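Long-range contacts in putative NADPH-dependent oxidoreductase (Desulfitobacterium hafniense DCB-2, PDB 3DB2), which is probably an NADPH-dependent oxidoreductase of the GFO/IDH/MocA family, pairing a Rossmann-fold dinucleotide-binding domain with a C-terminal domain built on an open beta sheet: residues I99-L103 with S327-L331; L129-M135 with L252-L256; A152-N156 with L182-Q186; H185-N189 with V240-N244; I214-T219 with Y230-A236. All coordinates share one frame. Where two conformers were deposited one is given. Residues are numbered along the deposited sequence.

Contact 1. Residues I99-L103 with S327-L331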
# COMPACT_ATOMS: atom_id res chain seq x y z
N ILE C 99 24.59 4.13 -0.58
CA ILE C 99 25.87 4.84 -0.49
C ILE C 99 26.62 4.38 0.74
O ILE C 99 27.84 4.15 0.70
CB ILE C 99 25.64 6.35 -0.51
CG1 ILE C 99 26.94 7.13 -0.31
CG2 ILE C 99 24.63 6.82 0.51
CD1 ILE C 99 26.81 8.57 -0.76
N SER C 100 25.91 4.20 1.85
CA SER C 100 26.41 3.67 3.10
C SER C 100 25.22 3.33 3.99
O SER C 100 24.10 3.60 3.59
CB SER C 100 27.29 4.71 3.80
OG SER C 100 26.59 5.88 4.15
N VAL C 101 25.43 2.79 5.18
CA VAL C 101 24.31 2.68 6.12
C VAL C 101 24.39 3.73 7.21
O VAL C 101 23.41 3.93 7.96
CB VAL C 101 24.21 1.25 6.68
CG1 VAL C 101 23.60 0.40 5.57
CG2 VAL C 101 25.54 0.67 7.13
N SER C 102 25.49 4.47 7.36
CA SER C 102 25.44 5.53 8.37
C SER C 102 25.55 6.91 7.74
O SER C 102 26.15 7.15 6.69
CB SER C 102 26.53 5.34 9.41
OG SER C 102 27.68 6.10 9.06
N LEU C 103 24.94 7.91 8.38
CA LEU C 103 24.99 9.26 7.83
C LEU C 103 26.43 9.78 7.74
O LEU C 103 26.80 10.44 6.78
CB LEU C 103 24.13 10.18 8.71
CG LEU C 103 23.96 11.62 8.22
CD1 LEU C 103 23.26 11.69 6.87
CD2 LEU C 103 23.17 12.45 9.22
N SER C 327 22.04 10.20 -3.38
CA SER C 327 22.13 8.90 -2.69
C SER C 327 21.91 9.05 -1.20
O SER C 327 21.23 8.24 -0.57
CB SER C 327 23.49 8.24 -2.95
OG SER C 327 23.73 8.13 -4.33
N LEU C 328 22.51 10.12 -0.66
CA LEU C 328 22.39 10.44 0.76
C LEU C 328 20.91 10.66 1.05
O LEU C 328 20.46 10.25 2.11
CB LEU C 328 23.26 11.64 1.12
CG LEU C 328 23.41 12.02 2.59
CD1 LEU C 328 24.72 12.75 2.82
CD2 LEU C 328 22.27 12.86 3.10
N ARG C 329 20.16 11.29 0.15
CA ARG C 329 18.75 11.52 0.42
C ARG C 329 18.00 10.20 0.53
O ARG C 329 17.06 10.09 1.31
CB ARG C 329 18.08 12.37 -0.65
CG ARG C 329 17.96 13.85 -0.35
CD ARG C 329 16.83 14.48 -1.14
NE ARG C 329 16.02 15.42 -0.37
CZ ARG C 329 14.93 15.16 0.33
NH1 ARG C 329 14.45 13.93 0.42
NH2 ARG C 329 14.33 16.16 0.97
N ASN C 330 18.43 9.21 -0.25
CA ASN C 330 17.78 7.89 -0.16
C ASN C 330 18.06 7.25 1.19
O ASN C 330 17.20 6.66 1.86
CB ASN C 330 18.25 6.98 -1.31
CG ASN C 330 17.76 7.43 -2.67
OD1 ASN C 330 16.79 8.17 -2.72
ND2 ASN C 330 18.44 6.95 -3.71
N LEU C 331 19.31 7.30 1.66
CA LEU C 331 19.64 6.76 2.97
C LEU C 331 18.88 7.46 4.10
O LEU C 331 18.46 6.85 5.07
CB LEU C 331 21.13 6.95 3.27
CG LEU C 331 21.63 6.56 4.68
CD1 LEU C 331 21.34 5.07 4.90
CD2 LEU C 331 23.11 6.92 4.80
O HOH W 1 21.93 5.28 -1.31

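Contact 2. Residues L129-M135 with L252-L256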
# COMPACT_ATOMS: atom_id res chain seq x y z
N LEU C 129 15.39 0.82 -15.55
CA LEU C 129 14.58 -0.14 -16.27
C LEU C 129 13.68 0.57 -17.28
O LEU C 129 13.28 1.70 -16.99
CB LEU C 129 13.74 -0.96 -15.31
CG LEU C 129 14.50 -2.02 -14.48
CD1 LEU C 129 13.62 -2.59 -13.39
CD2 LEU C 129 14.99 -3.14 -15.39
N GLY C 130 13.38 -0.07 -18.41
CA GLY C 130 12.55 0.59 -19.42
C GLY C 130 11.19 0.90 -18.80
O GLY C 130 10.57 1.90 -19.12
N ALA C 131 10.73 0.06 -17.88
CA ALA C 131 9.42 0.30 -17.25
C ALA C 131 9.47 1.55 -16.40
O ALA C 131 8.53 2.33 -16.47
CB ALA C 131 9.02 -0.89 -16.43
N LEU C 132 10.53 1.79 -15.62
CA LEU C 132 10.53 2.98 -14.77
C LEU C 132 10.69 4.25 -15.60
O LEU C 132 10.11 5.35 -15.35
CB LEU C 132 11.65 2.81 -13.74
CG LEU C 132 11.25 2.23 -12.39
CD1 LEU C 132 10.27 3.14 -11.67
CD2 LEU C 132 10.68 0.82 -12.58
N ARG C 133 11.49 4.14 -16.66
CA ARG C 133 11.64 5.22 -17.64
C ARG C 133 10.30 5.58 -18.30
O ARG C 133 10.00 6.76 -18.51
CB ARG C 133 12.68 4.89 -18.70
CG ARG C 133 14.11 4.73 -18.23
CD ARG C 133 14.60 5.92 -17.43
NE ARG C 133 16.02 5.96 -17.19
CZ ARG C 133 16.73 6.65 -16.31
NH1 ARG C 133 16.19 7.47 -15.43
NH2 ARG C 133 18.06 6.53 -16.28
N LYS C 134 9.49 4.59 -18.62
CA LYS C 134 8.22 4.82 -19.28
C LYS C 134 7.27 5.46 -18.28
O LYS C 134 6.55 6.43 -18.56
CB LYS C 134 7.72 3.50 -19.87
CG LYS C 134 6.35 3.56 -20.51
CD LYS C 134 6.45 4.40 -21.77
CE LYS C 134 5.07 4.87 -22.21
NZ LYS C 134 4.82 4.40 -23.60
N MSE C 135 7.25 4.91 -17.06
CA MSE C 135 6.38 5.47 -16.02
C MSE C 135 6.70 6.93 -15.77
O MSE C 135 5.81 7.77 -15.54
CB MSE C 135 6.45 4.63 -14.74
CG MSE C 135 5.83 3.24 -14.92
SE MSE C 135 6.35 2.07 -13.41
CE MSE C 135 5.12 2.89 -12.17
N LEU C 252 -1.43 3.50 -12.90
CA LEU C 252 -0.48 2.52 -13.40
C LEU C 252 -0.22 1.44 -12.34
O LEU C 252 -0.05 1.80 -11.16
CB LEU C 252 0.83 3.19 -13.73
CG LEU C 252 0.82 4.39 -14.64
CD1 LEU C 252 2.19 5.05 -14.67
CD2 LEU C 252 0.36 3.97 -16.03
N PHE C 253 -0.17 0.22 -12.80
CA PHE C 253 0.15 -0.94 -11.94
C PHE C 253 1.32 -1.71 -12.56
O PHE C 253 1.19 -2.30 -13.62
CB PHE C 253 -1.03 -1.89 -11.79
CG PHE C 253 -2.32 -1.22 -11.36
CD1 PHE C 253 -2.42 -0.67 -10.10
CD2 PHE C 253 -3.40 -1.16 -12.24
CE1 PHE C 253 -3.61 -0.07 -9.71
CE2 PHE C 253 -4.59 -0.54 -11.85
CZ PHE C 253 -4.66 0.03 -10.60
N TYR C 254 2.44 -1.70 -11.88
CA TYR C 254 3.67 -2.36 -12.29
C TYR C 254 4.01 -3.49 -11.31
O TYR C 254 3.89 -3.29 -10.09
CB TYR C 254 4.82 -1.37 -12.32
CG TYR C 254 6.22 -1.88 -12.55
CD1 TYR C 254 6.62 -2.33 -13.80
CD2 TYR C 254 7.17 -1.90 -11.52
CE1 TYR C 254 7.91 -2.79 -14.00
CE2 TYR C 254 8.46 -2.36 -11.74
CZ TYR C 254 8.83 -2.81 -12.99
OH TYR C 254 10.10 -3.27 -13.26
N GLN C 255 4.40 -4.61 -11.87
CA GLN C 255 4.88 -5.80 -11.19
C GLN C 255 6.18 -6.28 -11.82
O GLN C 255 6.25 -6.36 -13.04
CB GLN C 255 3.87 -6.96 -11.28
CG GLN C 255 2.70 -6.89 -10.33
CD GLN C 255 2.98 -7.37 -8.92
OE1 GLN C 255 4.02 -7.96 -8.63
NE2 GLN C 255 2.06 -7.12 -7.99
N LEU C 256 7.18 -6.60 -11.02
CA LEU C 256 8.41 -7.20 -11.55
C LEU C 256 8.73 -8.52 -10.88
O LEU C 256 8.53 -8.62 -9.67
CB LEU C 256 9.55 -6.21 -11.36
CG LEU C 256 10.97 -6.72 -11.65
CD1 LEU C 256 11.14 -6.84 -13.16
CD2 LEU C 256 11.95 -5.78 -10.97

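Contact 3. Residues A152-N156 with L182-Q186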
# COMPACT_ATOMS: atom_id res chain seq x y z
N ALA C 152 4.42 1.39 -3.21
CA ALA C 152 5.57 0.62 -3.67
C ALA C 152 5.78 -0.54 -2.70
O ALA C 152 5.55 -0.35 -1.49
CB ALA C 152 6.82 1.47 -3.73
N VAL C 153 6.16 -1.71 -3.19
CA VAL C 153 6.36 -2.85 -2.30
C VAL C 153 7.63 -3.58 -2.74
O VAL C 153 7.82 -3.73 -3.95
CB VAL C 153 5.20 -3.84 -2.33
CG1 VAL C 153 5.48 -5.09 -1.51
CG2 VAL C 153 3.92 -3.16 -1.83
N PHE C 154 8.44 -4.00 -1.79
CA PHE C 154 9.57 -4.87 -2.15
C PHE C 154 9.67 -5.86 -0.96
O PHE C 154 9.92 -5.50 0.17
CB PHE C 154 10.84 -4.14 -2.45
CG PHE C 154 11.93 -4.93 -3.18
CD1 PHE C 154 11.83 -6.28 -3.40
CD2 PHE C 154 13.06 -4.25 -3.62
CE1 PHE C 154 12.81 -7.02 -4.07
CE2 PHE C 154 14.05 -4.96 -4.28
CZ PHE C 154 13.93 -6.33 -4.48
N SER C 155 9.42 -7.12 -1.28
CA SER C 155 9.42 -8.18 -0.28
C SER C 155 10.00 -9.49 -0.83
O SER C 155 10.02 -9.76 -2.04
CB SER C 155 8.01 -8.49 0.22
OG SER C 155 7.26 -9.17 -0.77
N ASN C 156 10.45 -10.30 0.11
CA ASN C 156 10.88 -11.68 -0.15
C ASN C 156 10.93 -12.40 1.20
O ASN C 156 10.63 -11.84 2.26
CB ASN C 156 12.17 -11.69 -0.93
CG ASN C 156 13.38 -11.23 -0.15
OD1 ASN C 156 13.50 -11.33 1.07
ND2 ASN C 156 14.30 -10.72 -0.95
N LEU C 182 16.12 -3.86 0.57
CA LEU C 182 15.06 -3.86 -0.44
C LEU C 182 14.55 -2.43 -0.60
O LEU C 182 14.42 -1.93 -1.72
CB LEU C 182 13.89 -4.78 -0.06
CG LEU C 182 14.21 -6.25 0.22
CD1 LEU C 182 12.93 -7.08 0.37
CD2 LEU C 182 15.09 -6.82 -0.87
N GLY C 183 14.26 -1.73 0.48
CA GLY C 183 13.58 -0.46 0.39
C GLY C 183 14.36 0.61 -0.35
O GLY C 183 13.76 1.51 -0.95
N VAL C 184 15.71 0.58 -0.30
CA VAL C 184 16.43 1.71 -0.91
C VAL C 184 16.19 1.78 -2.40
O VAL C 184 16.23 2.82 -3.04
CB VAL C 184 17.93 1.55 -0.58
CG1 VAL C 184 18.80 2.44 -1.45
CG2 VAL C 184 18.14 1.89 0.89
N HIS C 185 15.92 0.61 -3.00
CA HIS C 185 15.57 0.55 -4.42
C HIS C 185 14.29 1.34 -4.70
O HIS C 185 14.27 2.21 -5.58
CB HIS C 185 15.31 -0.87 -4.89
CG HIS C 185 16.48 -1.79 -5.01
ND1 HIS C 185 17.17 -1.98 -6.18
CD2 HIS C 185 17.07 -2.57 -4.08
CE1 HIS C 185 18.13 -2.85 -5.97
NE2 HIS C 185 18.09 -3.23 -4.71
N GLN C 186 13.27 1.02 -3.90
CA GLN C 186 11.98 1.72 -4.07
C GLN C 186 12.02 3.15 -3.59
O GLN C 186 11.38 4.03 -4.22
CB GLN C 186 10.85 0.93 -3.38
CG GLN C 186 10.62 -0.43 -4.05
CD GLN C 186 9.85 -0.34 -5.36
OE1 GLN C 186 9.98 0.56 -6.19
NE2 GLN C 186 9.04 -1.37 -5.57

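Contact 4. Residues H185-N189 with V240-N244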
# COMPACT_ATOMS: atom_id res chain seq x y z
N HIS C 185 15.92 0.61 -3.00
CA HIS C 185 15.57 0.55 -4.42
C HIS C 185 14.29 1.34 -4.70
O HIS C 185 14.27 2.21 -5.58
CB HIS C 185 15.31 -0.87 -4.89
CG HIS C 185 16.48 -1.79 -5.01
ND1 HIS C 185 17.17 -1.98 -6.18
CD2 HIS C 185 17.07 -2.57 -4.08
CE1 HIS C 185 18.13 -2.85 -5.97
NE2 HIS C 185 18.09 -3.23 -4.71
N GLN C 186 13.27 1.02 -3.90
CA GLN C 186 11.98 1.72 -4.07
C GLN C 186 12.02 3.15 -3.59
O GLN C 186 11.38 4.03 -4.22
CB GLN C 186 10.85 0.93 -3.38
CG GLN C 186 10.62 -0.43 -4.05
CD GLN C 186 9.85 -0.34 -5.36
OE1 GLN C 186 9.98 0.56 -6.19
NE2 GLN C 186 9.04 -1.37 -5.57
N ILE C 187 12.76 3.47 -2.53
CA ILE C 187 12.99 4.85 -2.16
C ILE C 187 13.60 5.67 -3.28
O ILE C 187 13.19 6.82 -3.58
CB ILE C 187 13.86 4.94 -0.89
CG1 ILE C 187 13.08 4.29 0.27
CG2 ILE C 187 14.31 6.35 -0.59
CD1 ILE C 187 13.92 4.13 1.51
N ASP C 188 14.58 5.12 -3.97
CA ASP C 188 15.15 5.79 -5.14
C ASP C 188 14.09 5.89 -6.24
O ASP C 188 13.98 6.99 -6.81
CB ASP C 188 16.41 5.10 -5.64
CG ASP C 188 17.03 5.97 -6.74
OD1 ASP C 188 17.57 7.05 -6.40
OD2 ASP C 188 16.93 5.54 -7.90
N ASN C 189 13.36 4.81 -6.51
CA ASN C 189 12.31 4.92 -7.53
C ASN C 189 11.33 6.02 -7.19
O ASN C 189 10.91 6.76 -8.08
CB ASN C 189 11.57 3.59 -7.72
CG ASN C 189 12.46 2.57 -8.42
OD1 ASN C 189 13.42 2.94 -9.09
ND2 ASN C 189 12.09 1.31 -8.24
N VAL C 240 7.70 -10.08 -3.94
CA VAL C 240 6.84 -9.12 -4.63
C VAL C 240 7.70 -7.85 -4.85
O VAL C 240 8.40 -7.47 -3.91
CB VAL C 240 5.60 -8.64 -3.87
CG1 VAL C 240 4.82 -7.58 -4.66
CG2 VAL C 240 4.70 -9.80 -3.50
N PHE C 241 7.60 -7.31 -6.05
CA PHE C 241 8.14 -6.00 -6.39
C PHE C 241 7.04 -5.31 -7.22
O PHE C 241 6.84 -5.69 -8.37
CB PHE C 241 9.43 -6.02 -7.17
CG PHE C 241 10.17 -4.72 -7.42
CD1 PHE C 241 9.68 -3.69 -8.22
CD2 PHE C 241 11.41 -4.51 -6.84
CE1 PHE C 241 10.33 -2.51 -8.45
CE2 PHE C 241 12.08 -3.31 -7.04
CZ PHE C 241 11.55 -2.31 -7.83
N SER C 242 6.43 -4.30 -6.60
CA SER C 242 5.34 -3.60 -7.29
C SER C 242 5.37 -2.10 -7.04
O SER C 242 5.91 -1.63 -6.06
CB SER C 242 4.01 -4.20 -6.85
OG SER C 242 3.83 -4.12 -5.46
N ILE C 243 4.77 -1.35 -7.98
CA ILE C 243 4.58 0.08 -7.89
C ILE C 243 3.20 0.39 -8.50
O ILE C 243 2.92 -0.02 -9.64
CB ILE C 243 5.66 0.88 -8.63
CG1 ILE C 243 7.09 0.46 -8.28
CG2 ILE C 243 5.51 2.39 -8.45
CD1 ILE C 243 8.18 1.31 -8.87
N ASN C 244 2.38 1.07 -7.73
CA ASN C 244 1.05 1.48 -8.17
C ASN C 244 1.10 3.02 -8.09
O ASN C 244 1.45 3.59 -7.06
CB ASN C 244 -0.10 0.98 -7.32
CG ASN C 244 -0.14 -0.54 -7.21
OD1 ASN C 244 0.11 -1.21 -8.18
ND2 ASN C 244 -0.44 -1.06 -6.05

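Contact 5. Residues I214-T219 with Y230-A236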
# COMPACT_ATOMS: atom_id res chain seq x y z
N ILE C 214 14.24 -5.70 12.69
CA ILE C 214 12.94 -5.53 11.99
C ILE C 214 12.91 -6.40 10.77
O ILE C 214 13.95 -6.48 10.07
CB ILE C 214 12.78 -4.02 11.65
CG1 ILE C 214 12.45 -3.19 12.89
CG2 ILE C 214 11.77 -3.85 10.52
CD1 ILE C 214 12.58 -1.69 12.75
N THR C 215 11.83 -7.09 10.45
CA THR C 215 11.69 -7.76 9.17
C THR C 215 10.47 -7.35 8.35
O THR C 215 10.34 -7.87 7.23
CB THR C 215 11.64 -9.29 9.31
OG1 THR C 215 10.59 -9.79 10.11
CG2 THR C 215 12.91 -9.77 10.04
N VAL C 216 9.64 -6.48 8.92
CA VAL C 216 8.40 -6.03 8.29
C VAL C 216 8.20 -4.56 8.61
O VAL C 216 8.20 -4.19 9.78
CB VAL C 216 7.18 -6.83 8.77
CG1 VAL C 216 5.88 -6.25 8.20
CG2 VAL C 216 7.27 -8.31 8.42
N ASN C 217 8.10 -3.72 7.59
CA ASN C 217 7.87 -2.31 7.70
C ASN C 217 6.68 -1.91 6.78
O ASN C 217 6.53 -2.50 5.72
CB ASN C 217 9.00 -1.39 7.30
CG ASN C 217 10.29 -1.62 8.07
OD1 ASN C 217 10.44 -1.14 9.17
ND2 ASN C 217 11.17 -2.34 7.37
N GLN C 218 5.94 -0.93 7.25
CA GLN C 218 5.05 -0.15 6.39
C GLN C 218 5.40 1.32 6.66
O GLN C 218 5.32 1.78 7.79
CB GLN C 218 3.61 -0.48 6.67
CG GLN C 218 3.26 -1.86 6.13
CD GLN C 218 1.80 -2.21 6.21
OE1 GLN C 218 1.18 -2.01 7.26
NE2 GLN C 218 1.19 -2.72 5.14
N THR C 219 5.74 2.03 5.60
CA THR C 219 6.27 3.38 5.72
C THR C 219 5.39 4.34 4.89
O THR C 219 5.14 3.96 3.73
CB THR C 219 7.71 3.47 5.18
OG1 THR C 219 8.46 2.45 5.83
CG2 THR C 219 8.28 4.83 5.52
N TYR C 230 3.30 5.28 -0.00
CA TYR C 230 3.39 4.12 0.86
C TYR C 230 4.54 3.23 0.38
O TYR C 230 4.62 3.00 -0.83
CB TYR C 230 2.07 3.34 0.83
CG TYR C 230 2.23 1.92 1.32
CD1 TYR C 230 2.46 1.65 2.67
CD2 TYR C 230 2.17 0.86 0.43
CE1 TYR C 230 2.61 0.35 3.08
CE2 TYR C 230 2.32 -0.46 0.85
CZ TYR C 230 2.54 -0.68 2.19
OH TYR C 230 2.70 -1.97 2.67
N LEU C 231 5.36 2.75 1.32
CA LEU C 231 6.36 1.74 1.00
C LEU C 231 6.24 0.57 1.97
O LEU C 231 6.41 0.78 3.16
CB LEU C 231 7.75 2.35 1.05
CG LEU C 231 8.92 1.35 0.95
CD1 LEU C 231 8.88 0.59 -0.36
CD2 LEU C 231 10.23 2.09 1.08
N GLY C 232 5.98 -0.62 1.47
CA GLY C 232 5.98 -1.84 2.27
C GLY C 232 7.24 -2.62 1.97
O GLY C 232 7.59 -2.81 0.80
N THR C 233 7.95 -3.02 3.02
CA THR C 233 9.18 -3.82 2.89
C THR C 233 9.02 -5.00 3.85
O THR C 233 8.66 -4.81 5.01
CB THR C 233 10.47 -3.05 3.20
OG1 THR C 233 10.33 -2.30 4.41
CG2 THR C 233 10.77 -2.07 2.07
N ASN C 234 9.19 -6.23 3.39
CA ASN C 234 8.77 -7.38 4.16
C ASN C 234 9.73 -8.53 3.89
O ASN C 234 10.02 -8.75 2.71
CB ASN C 234 7.32 -7.63 3.70
CG ASN C 234 6.60 -8.62 4.59
OD1 ASN C 234 7.23 -9.62 4.89
ND2 ASN C 234 5.34 -8.33 4.94
N TRP C 235 10.21 -9.18 4.94
CA TRP C 235 11.16 -10.29 4.77
C TRP C 235 10.52 -11.61 5.16
O TRP C 235 11.20 -12.58 5.47
CB TRP C 235 12.45 -10.03 5.57
CG TRP C 235 13.62 -9.54 4.77
CD1 TRP C 235 13.78 -9.50 3.41
CD2 TRP C 235 14.85 -9.00 5.30
NE1 TRP C 235 14.98 -8.99 3.07
CE2 TRP C 235 15.68 -8.67 4.21
CE3 TRP C 235 15.36 -8.76 6.58
CZ2 TRP C 235 16.95 -8.11 4.33
CZ3 TRP C 235 16.63 -8.21 6.68
CH2 TRP C 235 17.42 -7.88 5.59
N ALA C 236 9.19 -11.63 5.17
CA ALA C 236 8.40 -12.72 5.73
C ALA C 236 7.36 -13.27 4.77
O ALA C 236 6.37 -13.84 5.26
CB ALA C 236 7.73 -12.20 7.00
O HOH W 2 8.80 -0.05 4.18

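Contact 1. Residues I99-L103 with S327-L331
The loop 99-103 is a strand-to-helix connection of the Rossmann domain, between strand 92-96 and helix 103-116; helix 324-343 packs against it, joining the last part of the chain to the dinucleotide-binding half. Ile99 comes first and points straight at the helix: its CB lies 3.8 Å from CB of Ser327, and its CG2 is 4.1 Å from N of Leu328 and 4.5 Å from CB of Leu331. Water 1 links the backbones here, accepting from Ile99 N at 3.0 Å and donating to Ser327 O at 3.1 Å, while the Ser327 hydroxyl bonds back to Gly323 O one helical turn earlier. At Ser100 the chain is extended, and its carbonyl O sits 3.4 Å from CD1 of Leu331, buried against a methyl without a polar partner. The side chain of Ser100 folds over the loop instead, OG donating to Ser102 O at 2.9 Å and so holding the bend. Val101 turns its side chain away, and Leu331 fills the inside of the curve, with CD1 3.9 Å from Val101 O and CD2 3.6 Å from Ser102 O. Ser102 is the N-cap of the next helix. Leu103, in that helix's first turn, swings CD1 to within 4.1 Å of Leu328 CD2. Helix 103-116 lines the same pocket, through Ile109 against Ile99 and Ala106 against Leu328, and Cys122 of strand 120-123 touches both Ile99 and Ser327.

Contact 2. Residues L129-M135 with L252-L256
This is a helix lying on a sheet in the C-terminal domain of the GFO/IDH/MocA type: helix 130-135 runs almost antiparallel to strand 252-256, at 168°, with the axes 10.5 Å apart at closest approach. Because strand side chains alternate, Leu252, Tyr254 and Leu256 rise toward the helix, while Phe253 points the other way, to pack on Val240 of the second subunit. Tyr254 is the big bump. Its ring slots into a hollow made by Ala131, Leu132 and Met135, with Leu129 closing the far end by placing CD1 3.6 Å from Tyr254 OH. The small Ala131 lets the ring come close, CB to CE1 of Tyr254 being 3.3 Å, and CD2 of Leu132 lies 4.0 Å from Tyr254 CE2. Met135, a selenomethionine, makes an oblique Met-aromatic contact, SE standing 4.6 Å from the ring centroid and 3.9 Å from Tyr254 CB. Beyond the ring, Leu252 fits beside the stem of Met135, with its CD1 4.1 Å from Met135 CG. The loop side chain of Asp268 binds the backbone N atoms of Gly130 and Ala131 at the helix start. There, CD1 of Leu129 meets CD2 of Leu256 at 4.3 Å.

Contact 3. Residues A152-N156 with L182-Q186
A buried, largely apolar contact joins the end of strand 147-155, in the middle of the large mixed sheet, to the first turn of helix 183-194, which lies on one face of that sheet. Phe154 is its centre. Leu182 covers one face of the ring: CB is 3.7 Å from Phe154 CG, and CD2 makes a CH-pi contact 3.9 Å from the ring centroid, only 12° off the normal. The ring also meets the backbone, with CD2 of Phe154 3.3 Å from Leu182 O. At its rim it turns an edge toward the face of His185 in an offset edge-to-face pair, centroids 5.6 Å apart and planes at 69°, CE2 of Phe154 reaching 3.9 Å from CD2 of His185. Phe241 and Phe258 add further aromatic neighbours. Such a helix-covered open sheet is the hallmark of the C-terminal domain in the GFO/IDH/MocA family, and here Gln186 ties the two layers with a polar link: NE2 donates to Val153 O at 3.1 Å, while OE1 accepts from Asn189 one turn on. The stem of Gln186 packs as well, CG lying 4.0 Å from Phe154 CB, and its amide carbon CD is 3.9 Å from Ala152 CB. Farther along the strand, Leu182 spreads over the backbone, its CD1 3.7 Å from Ser155 CA and its CD2 4.0 Å from Asn156 ND2, while OD1 of Asn156 accepts from the backbone N of Arg158.

Contact 4. Residues H185-N189 with V240-N244
Polar side chains do much of the work on the helix side. Asn189 ND2 donates to Gln186 OE1 at 3.0 Å, a bond between successive turns that fixes both amides where they face the strand; Ser126 OG is a second partner of Asn189 ND2. Gln186 NE2 is hydrogen-bonded to Val153 O on the neighbouring strand and also lies 3.2 Å from Ser242 O. Helix 183-194 thus lies over the junction of strands 147-155 and 240-247, packed on the mixed sheet of the GFO/IDH/MocA-type C-terminal domain. The two short segments run nearly parallel, crossing at -17° with axes 10.7 Å apart, so the space between them is spanned by long side chains. Contacts between amides and apolar groups fill it. Phe241 slides its ring under Gln186, whose NE2 stands over one face, 3.4 Å from Phe241 CE1, while ND2 of Asn189 sits at the ring edge, 3.7 Å from CZ of Phe241. Ile243, which points toward the helix, brings CD1 to 3.3 Å from Gln186 OE1 and 4.0 Å from Asn189 ND2. Ser242 turns its side chain away, to the opposite sheet face, where it touches Val153 and Gln255.

Contact 5. Residues I214-T219 with Y230-A236
Strands 216-223 and 228-234 form an antiparallel beta hairpin, and the paired strands are well satisfied. Asn217 and Thr233 are a hydrogen-bonded pair, Asn217 N to Thr233 O 2.9 Å and Thr233 N to Asn217 O 3.1 Å; Thr219 and Leu231 repeat the pattern, Thr219 N to Leu231 O 2.8 Å and Leu231 N to Thr219 O 2.7 Å. Past the strand end, Trp235 N donates to Thr215 O at 2.6 Å, beside the classic bulge where Thr215 and Val216 both face Lys205; Ile214 O, just before, is buried without a partner. Asn217 ND2 donates to Thr233 OG1 at 3.1 Å, and Asn202 serves both Asn217 OD1 and Thr219 OG1. On the other face Gln218 NE2 donates to Tyr230 OH at 3.0 Å; that hydroxyl also bonds Glu151 of the second subunit, whose Tyr230 stacks on this one. Asn234 OD1 closes an Asx turn onto Ala236 N at 2.8 Å. Water 2 donates to Leu231 O at 2.7 Å and Thr219 OG1 at 3.0 Å, and hydrogen-bonds Thr233 OG1 at 2.7 Å.

In the fold
From the N terminus, the chain completes most of the Rossmann sheet before contact 1 opens at 99-103; it closes only at 327-331, tying the two halves of the molecule together, so the other four nest within its loop. Contact 2 opens next, on helix 130-140, and encloses contacts 3, 4 and 5. Contact 3 closes on helix 183-194, from which contact 4 starts, the two sharing His185 and Gln186. Contact 5 is the hairpin nested inside contact 4. Contacts 2 to 5 all reach the same mixed sheet, whose strands 250-256, 240-247, 147-155, 228-234 and 216-223 are successive neighbours. Asn330 of contact 1 meets Asp188 of contact 4.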